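Side-chain contacts in endoglucanase, glycoside hydrolase family 5 protein (Cytophaga hutchinsonii, PDB 5IHS), which probably hydrolyses internal beta-1,4-glucosidic bonds of cellulose as a family 5 endoglucanase, in a bacterium that lives on crystalline cellulose: residues 172-175 / 176-180; 126-129 / 130-133; 137-140 / 141-145. One frame throughout, in Å; residues are numbered along the deposited sequence. Where two conformers were deposited one is given.

Contact 1: residues 172-175 / 176-180; sequences KPYA and EGVIT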
loop_
_atom_site.group_PDB
_atom_site.type_symbol
_atom_site.label_atom_id
_atom_site.label_comp_id
_atom_site.label_asym_id
_atom_site.label_seq_id
_atom_site.Cartn_x
_atom_site.Cartn_y
_atom_site.Cartn_z
ATOM N N LYS A 172 15.024 8.289 7.364
ATOM C CA LYS A 172 16.011 7.691 6.464
ATOM C C LYS A 172 16.922 6.715 7.191
ATOM O O LYS A 172 17.103 5.586 6.700
ATOM C CB LYS A 172 16.779 8.770 5.688
ATOM C CG LYS A 172 17.640 8.184 4.587
ATOM C CD LYS A 172 18.453 9.226 3.825
ATOM C CE LYS A 172 19.140 8.581 2.639
ATOM N NZ LYS A 172 20.290 9.344 2.141
ATOM N N PRO A 173 17.521 7.061 8.341
ATOM C CA PRO A 173 18.366 6.072 9.035
ATOM C C PRO A 173 17.598 4.832 9.462
ATOM O O PRO A 173 18.123 3.715 9.354
ATOM C CB PRO A 173 18.936 6.860 10.227
ATOM C CG PRO A 173 18.809 8.275 9.851
ATOM C CD PRO A 173 17.592 8.386 8.988
ATOM N N TYR A 174 16.360 4.990 9.944
ATOM C CA TYR A 174 15.539 3.829 10.266
ATOM C C TYR A 174 15.349 2.950 9.037
ATOM O O TYR A 174 15.538 1.725 9.091
ATOM C CB TYR A 174 14.172 4.273 10.811
ATOM C CG TYR A 174 13.138 3.178 10.687
ATOM C CD1 TYR A 174 13.021 2.190 11.660
ATOM C CD2 TYR A 174 12.304 3.098 9.583
ATOM C CE1 TYR A 174 12.103 1.164 11.537
ATOM C CE2 TYR A 174 11.390 2.078 9.459
ATOM C CZ TYR A 174 11.296 1.109 10.433
ATOM O OH TYR A 174 10.400 0.072 10.340
ATOM N N ALA A 175 14.973 3.566 7.916
ATOM C CA ALA A 175 14.666 2.798 6.716
ATOM C C ALA A 175 15.899 2.088 6.184
ATOM O O ALA A 175 15.814 0.942 5.742
ATOM C CB ALA A 175 14.065 3.701 5.640
ATOM N N GLU A 176 17.042 2.763 6.198
ATOM C CA GLU A 176 18.273 2.139 5.734
ATOM C C GLU A 176 18.606 0.888 6.542
ATOM O O GLU A 176 19.057 -0.117 5.982
ATOM C CB GLU A 176 19.403 3.170 5.754
ATOM C CG GLU A 176 19.247 4.186 4.632
ATOM C CD GLU A 176 20.240 5.311 4.687
ATOM O OE1 GLU A 176 20.637 5.717 5.804
ATOM O OE2 GLU A 176 20.614 5.797 3.601
ATOM N N GLY A 177 18.397 0.928 7.862
ATOM C CA GLY A 177 18.650 -0.249 8.677
ATOM C C GLY A 177 17.743 -1.410 8.318
ATOM O O GLY A 177 18.178 -2.563 8.269
ATOM N N VAL A 178 16.461 -1.125 8.074
ATOM C CA VAL A 178 15.521 -2.179 7.693
ATOM C C VAL A 178 15.817 -2.695 6.286
ATOM O O VAL A 178 15.765 -3.904 6.030
ATOM C CB VAL A 178 14.067 -1.696 7.843
ATOM C CG1 VAL A 178 13.093 -2.757 7.339
ATOM C CG2 VAL A 178 13.759 -1.373 9.302
ATOM N N ILE A 179 16.121 -1.795 5.349
ATOM C CA ILE A 179 16.454 -2.215 3.987
ATOM C C ILE A 179 17.627 -3.193 3.993
ATOM O O ILE A 179 17.606 -4.214 3.297
ATOM C CB ILE A 179 16.722 -0.987 3.096
ATOM C CG1 ILE A 179 15.422 -0.192 2.874
ATOM C CG2 ILE A 179 17.327 -1.395 1.756
ATOM C CD1 ILE A 179 15.662 1.208 2.351
ATOM N N THR A 180 18.683 -2.880 4.746
ATOM C CA THR A 180 19.826 -3.785 4.800
ATOM C C THR A 180 19.398 -5.171 5.257
ATOM O O THR A 180 19.844 -6.182 4.706
ATOM C CB THR A 180 20.898 -3.206 5.720
ATOM O OG1 THR A 180 21.364 -1.971 5.169
ATOM C CG2 THR A 180 22.074 -4.163 5.865
#

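Contact 2: residues 126-129 / 130-133; sequences SHEA and QKNP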
loop_
_atom_site.group_PDB
_atom_site.type_symbol
_atom_site.label_atom_id
_atom_site.label_comp_id
_atom_site.label_asym_id
_atom_site.label_seq_id
_atom_site.Cartn_x
_atom_site.Cartn_y
_atom_site.Cartn_z
ATOM N N SER A 126 2.810 1.761 11.217
ATOM C CA SER A 126 3.306 2.494 12.369
ATOM C C SER A 126 3.411 3.986 12.080
ATOM O O SER A 126 3.651 4.406 10.944
ATOM C CB SER A 126 4.702 1.983 12.744
ATOM O OG SER A 126 5.253 2.688 13.844
ATOM N N HIS A 127 3.265 4.772 13.155
ATOM C CA HIS A 127 3.538 6.206 13.180
ATOM C C HIS A 127 4.820 6.547 13.931
ATOM O O HIS A 127 5.126 7.733 14.102
ATOM C CB HIS A 127 2.378 6.972 13.837
ATOM C CG HIS A 127 1.094 6.936 13.068
ATOM N ND1 HIS A 127 0.994 7.353 11.761
ATOM C CD2 HIS A 127 -0.149 6.536 13.435
ATOM C CE1 HIS A 127 -0.259 7.211 11.358
ATOM N NE2 HIS A 127 -0.978 6.733 12.360
ATOM N N GLU A 128 5.574 5.547 14.389
ATOM C CA GLU A 128 6.743 5.820 15.224
ATOM C C GLU A 128 7.743 4.669 15.152
ATOM O O GLU A 128 8.364 4.290 16.147
ATOM C CB GLU A 128 6.328 6.138 16.659
ATOM C CG GLU A 128 5.586 5.038 17.354
ATOM C CD GLU A 128 5.294 5.380 18.802
ATOM O OE1 GLU A 128 4.872 6.523 19.064
ATOM O OE2 GLU A 128 5.500 4.515 19.680
ATOM N N ALA A 129 7.947 4.142 13.950
ATOM C CA ALA A 129 8.753 2.937 13.779
ATOM C C ALA A 129 10.185 3.128 14.272
ATOM O O ALA A 129 10.798 2.183 14.776
ATOM C CB ALA A 129 8.741 2.507 12.310
ATOM N N GLN A 130 10.728 4.337 14.130
ATOM C CA GLN A 130 12.115 4.580 14.501
ATOM C C GLN A 130 12.358 4.394 15.988
ATOM O O GLN A 130 13.517 4.290 16.396
ATOM C CB GLN A 130 12.557 5.987 14.080
ATOM C CG GLN A 130 12.046 7.154 14.941
ATOM C CD GLN A 130 10.602 7.511 14.683
ATOM O OE1 GLN A 130 9.994 7.034 13.733
ATOM N NE2 GLN A 130 10.054 8.390 15.501
ATOM N N LYS A 131 11.302 4.372 16.809
ATOM C CA LYS A 131 11.464 4.180 18.245
ATOM C C LYS A 131 11.778 2.739 18.618
ATOM O O LYS A 131 12.338 2.505 19.693
ATOM C CB LYS A 131 10.209 4.634 18.984
ATOM C CG LYS A 131 9.932 6.115 18.849
ATOM C CD LYS A 131 8.822 6.553 19.779
ATOM C CE LYS A 131 8.412 7.995 19.506
ATOM N NZ LYS A 131 9.586 8.920 19.438
ATOM N N ASN A 132 11.431 1.772 17.777
ATOM C CA ASN A 132 11.694 0.358 18.054
ATOM C C ASN A 132 12.279 -0.288 16.811
ATOM O O ASN A 132 11.659 -1.163 16.191
ATOM C CB ASN A 132 10.434 -0.361 18.531
ATOM C CG ASN A 132 9.888 0.232 19.816
ATOM O OD1 ASN A 132 8.930 1.017 19.797
ATOM N ND2 ASN A 132 10.513 -0.113 20.938
ATOM N N PRO A 133 13.487 0.125 16.415
ATOM C CA PRO A 133 14.049 -0.398 15.166
ATOM C C PRO A 133 14.364 -1.873 15.223
ATOM O O PRO A 133 14.290 -2.544 14.187
ATOM C CB PRO A 133 15.308 0.454 14.954
ATOM C CG PRO A 133 15.696 0.878 16.333
ATOM C CD PRO A 133 14.383 1.106 17.049
HETATM O O HOH W 1 7.301 9.285 14.822
HETATM O O HOH W 2 7.664 1.471 16.966
#

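Contact 3: residues 137-140 / 141-145; sequences QRFF and SEMAK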
loop_
_atom_site.group_PDB
_atom_site.type_symbol
_atom_site.label_atom_id
_atom_site.label_comp_id
_atom_site.label_asym_id
_atom_site.label_seq_id
_atom_site.Cartn_x
_atom_site.Cartn_y
_atom_site.Cartn_z
ATOM N N GLN A 137 13.237 -4.497 12.370
ATOM C CA GLN A 137 14.242 -5.270 11.655
ATOM C C GLN A 137 13.973 -6.758 11.793
ATOM O O GLN A 137 14.124 -7.515 10.829
ATOM C CB GLN A 137 15.632 -4.917 12.184
ATOM C CG GLN A 137 16.107 -3.541 11.750
ATOM C CD GLN A 137 17.450 -3.177 12.350
ATOM O OE1 GLN A 137 18.173 -4.035 12.877
ATOM N NE2 GLN A 137 17.801 -1.903 12.271
ATOM N N ARG A 138 13.569 -7.197 12.985
ATOM C CA ARG A 138 13.275 -8.610 13.199
ATOM C C ARG A 138 12.110 -9.054 12.322
ATOM O O ARG A 138 12.174 -10.093 11.649
ATOM C CB ARG A 138 12.965 -8.847 14.684
ATOM C CG ARG A 138 12.693 -10.297 15.054
ATOM C CD ARG A 138 12.695 -10.511 16.577
ATOM N NE ARG A 138 11.683 -9.714 17.277
ATOM C CZ ARG A 138 11.931 -8.655 18.055
ATOM N NH1 ARG A 138 10.924 -8.020 18.640
ATOM N NH2 ARG A 138 13.167 -8.228 18.265
ATOM N N PHE A 139 11.035 -8.263 12.317
ATOM C CA PHE A 139 9.860 -8.584 11.513
ATOM C C PHE A 139 10.214 -8.686 10.036
ATOM O O PHE A 139 9.863 -9.661 9.360
ATOM C CB PHE A 139 8.785 -7.520 11.718
ATOM C CG PHE A 139 7.619 -7.682 10.791
ATOM C CD1 PHE A 139 6.721 -8.720 10.969
ATOM C CD2 PHE A 139 7.422 -6.808 9.735
ATOM C CE1 PHE A 139 5.647 -8.885 10.111
ATOM C CE2 PHE A 139 6.352 -6.969 8.873
ATOM C CZ PHE A 139 5.462 -8.013 9.059
ATOM N N PHE A 140 10.891 -7.669 9.506
ATOM C CA PHE A 140 11.189 -7.669 8.083
ATOM C C PHE A 140 12.211 -8.731 7.714
ATOM O O PHE A 140 12.132 -9.292 6.616
ATOM C CB PHE A 140 11.571 -6.271 7.605
ATOM C CG PHE A 140 10.371 -5.423 7.327
ATOM C CD1 PHE A 140 9.556 -5.709 6.246
ATOM C CD2 PHE A 140 10.013 -4.379 8.165
ATOM C CE1 PHE A 140 8.408 -4.972 5.994
ATOM C CE2 PHE A 140 8.863 -3.628 7.906
ATOM C CZ PHE A 140 8.067 -3.930 6.812
ATOM N N SER A 141 13.168 -9.033 8.597
ATOM C CA SER A 141 14.080 -10.146 8.342
ATOM C C SER A 141 13.313 -11.454 8.206
ATOM O O SER A 141 13.593 -12.273 7.320
ATOM C CB SER A 141 15.093 -10.278 9.481
ATOM O OG SER A 141 16.007 -9.206 9.500
ATOM N N GLU A 142 12.346 -11.682 9.095
ATOM C CA GLU A 142 11.554 -12.908 9.027
ATOM C C GLU A 142 10.755 -12.980 7.733
ATOM O O GLU A 142 10.691 -14.035 7.087
ATOM C CB GLU A 142 10.611 -12.979 10.219
ATOM C CG GLU A 142 11.333 -13.234 11.505
ATOM C CD GLU A 142 10.431 -13.191 12.713
ATOM O OE1 GLU A 142 9.199 -13.094 12.539
ATOM O OE2 GLU A 142 10.962 -13.260 13.844
ATOM N N MET A 143 10.125 -11.871 7.343
ATOM C CA MET A 143 9.329 -11.874 6.124
ATOM C C MET A 143 10.207 -12.084 4.902
ATOM O O MET A 143 9.848 -12.846 3.998
ATOM C CB MET A 143 8.525 -10.572 6.009
ATOM C CG MET A 143 7.451 -10.363 7.081
ATOM S SD MET A 143 6.181 -11.637 7.109
ATOM C CE MET A 143 6.807 -12.613 8.430
ATOM N N ALA A 144 11.354 -11.406 4.853
ATOM C CA ALA A 144 12.248 -11.536 3.712
ATOM C C ALA A 144 12.855 -12.932 3.637
ATOM O O ALA A 144 13.023 -13.480 2.546
ATOM C CB ALA A 144 13.332 -10.465 3.798
ATOM N N LYS A 145 13.191 -13.529 4.779
ATOM C CA LYS A 145 13.728 -14.887 4.740
ATOM C C LYS A 145 12.692 -15.861 4.192
ATOM O O LYS A 145 13.024 -16.770 3.422
ATOM C CB LYS A 145 14.202 -15.311 6.129
ATOM C CG LYS A 145 14.916 -16.669 6.133
ATOM C CD LYS A 145 15.534 -17.009 7.487
ATOM C CE LYS A 145 16.312 -18.321 7.421
ATOM N NZ LYS A 145 16.934 -18.721 8.721
#

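Contact 1: residues 172-175 / 176-180
K172 and E176 sit one turn apart on helix 167-185 and their side chains slant across each other. With CG anti to the backbone N (chi1 -170°) and every later torsion extended, K172 runs out past the E176 carboxylate. Its CE comes closer to E176 OE2, at 3.3 Å, than its charged end does. K172 NZ and E176 OE2 are 3.8 Å apart, so the salt bridge is a long one. The ammonium is also hydrogen-bonded to N208 OD1 and P209 O. The same two residues are joined by the backbone: E176 N donates to K172 O at 2.9 Å, with the N-H...O angle at 166°. P173 has no N-H to give to the preceding turn, and the helix kinks there. Its carbonyl still accepts from G177 N. The Y174 ring swings back beside V178 (chi1 159°). V178 CG2 stands over one ring face, 4.0 Å from the Y174 ring centroid, in a CH-pi contact. It lies near the hydroxyl-bearing end, 3.7 Å from Y174 CZ. The hydroxyl of Y174 is hydrogen-bonded to V157 O, which ties down that end of the ring. A175 faces strand 191-193 of the barrel, touching V193. Its carbonyl accepts from I179 N at 2.8 Å, and the two side chains meet loosely, A175 CB to I179 CD1. This helix belongs to the beta-alpha-beta unit between strands 153-156 and 191-193 of the TIM barrel. The chemistry divides by face: Y174, A175, V178 and I179 are buried, whereas the partly exposed K172-E176 pair probably adds only a modest electrostatic attraction.

Contact 2: residues 126-129 / 130-133
E128 and K131 meet by their carbon chains. K131 CD packs against E128 CD at 3.8 Å, and K131 CE lies 4.0 Å from E128 CB. The two chains slant past each other. With its CG anti to the carbonyl carbon (chi1 -64°), K131 passes E128 O on its way to the E128 side chain. The charges are opposite but do not touch: E128 OE1 and K131 NZ are 5.3 Å apart, so any attraction is probably weak. Cutting E128 back to an alanine removes the carboxylate end against which K131 CD packs, and the lysine chain would probably be freer to turn.

Two backbone bonds reach back three residues: K131 N donates to E128 O at 3.0 Å, and N132 N to A129 O. This is a short 3-10 turn in the loop that joins barrel strand 119-125 to helix 133-147, with N132 at the helix N-cap position. An ST turn precedes it: S126 OG accepts from E128 N at 2.9 Å.

One water bridges the two segments, donating to H127 O and accepting from Q130 NE2 at 3.0 Å. A second lies near both E128 O and N132 OD1, its bonding not settled. The amide oxygen of Q130 is hydrogen-bonded to Y158 OH. S126 OG also meets E91 OE2 in a hydrogen bond, and H127 ND1 bonds to E160 O.

Contact 3: residues 137-140 / 141-145
F139 has CG anti to its backbone N (chi1 172°), and M143 bends at chi2 (-60°); together these turns bring the methionine across the phenylalanine. M143 CG lies over one ring face, offset toward the rim, 3.7 Å from F139 CZ. This is a CH-pi contact. The sulfur stands farther out, M143 SD to the F139 ring centroid 4.7 Å, at an oblique 39° off the ring normal. It makes a Met-aromatic contact. F139 CD2 in turn lies over the centre of the F140 ring, while F140 CE2 comes to the edge of the F139 ring in its plane.

These residues form part of helix 133-147, which links strands 119-125 and 153-156 in a beta-alpha-beta unit of the TIM barrel. F139 and F140 both touch I122 of the first strand, and F140 and A144 touch Y155 of the second. M143 packs against K103 and M107 of helix 99-116.

On another side of the helix, S141 meets the carbonyl of Q137. S141 N donates to Q137 O at 2.9 Å. In the conformer given, one of two deposited, S141 OG also donates to Q137 O, again at 2.9 Å. These two donors come from opposite faces of the carbonyl plane. R138 and E142 lie side by side and point the same way. They meet at R138 CG and E142 OE2, 3.6 Å apart. The charged groups do not touch: R138 NE is 5.0 Å from E142 OE2. E142 instead has its salt bridge through OE1, to K103 NZ.

Overall arrangement
Contacts 1 and 3 each lie within one barrel helix and are partly buried. Contact 2 is a surface contact in the loop that leads into the helix of contact 3. The two helices pack on each other: V178 CG1 of contact 1 meets F140 CD2 of contact 3 at 3.6 Å. Contact 1 also reaches the loop, Y174 CZ to A129 CB at 3.5 Å. Contacts 2 and 3 merely adjoin in sequence. Both helical contacts set a buried aromatic ring under an aliphatic group; their acid-base neighbours form a long salt bridge in contact 1, but in contact 3 the charges do not touch. Contact 2 relies on backbone turns, water and aliphatic chain packing.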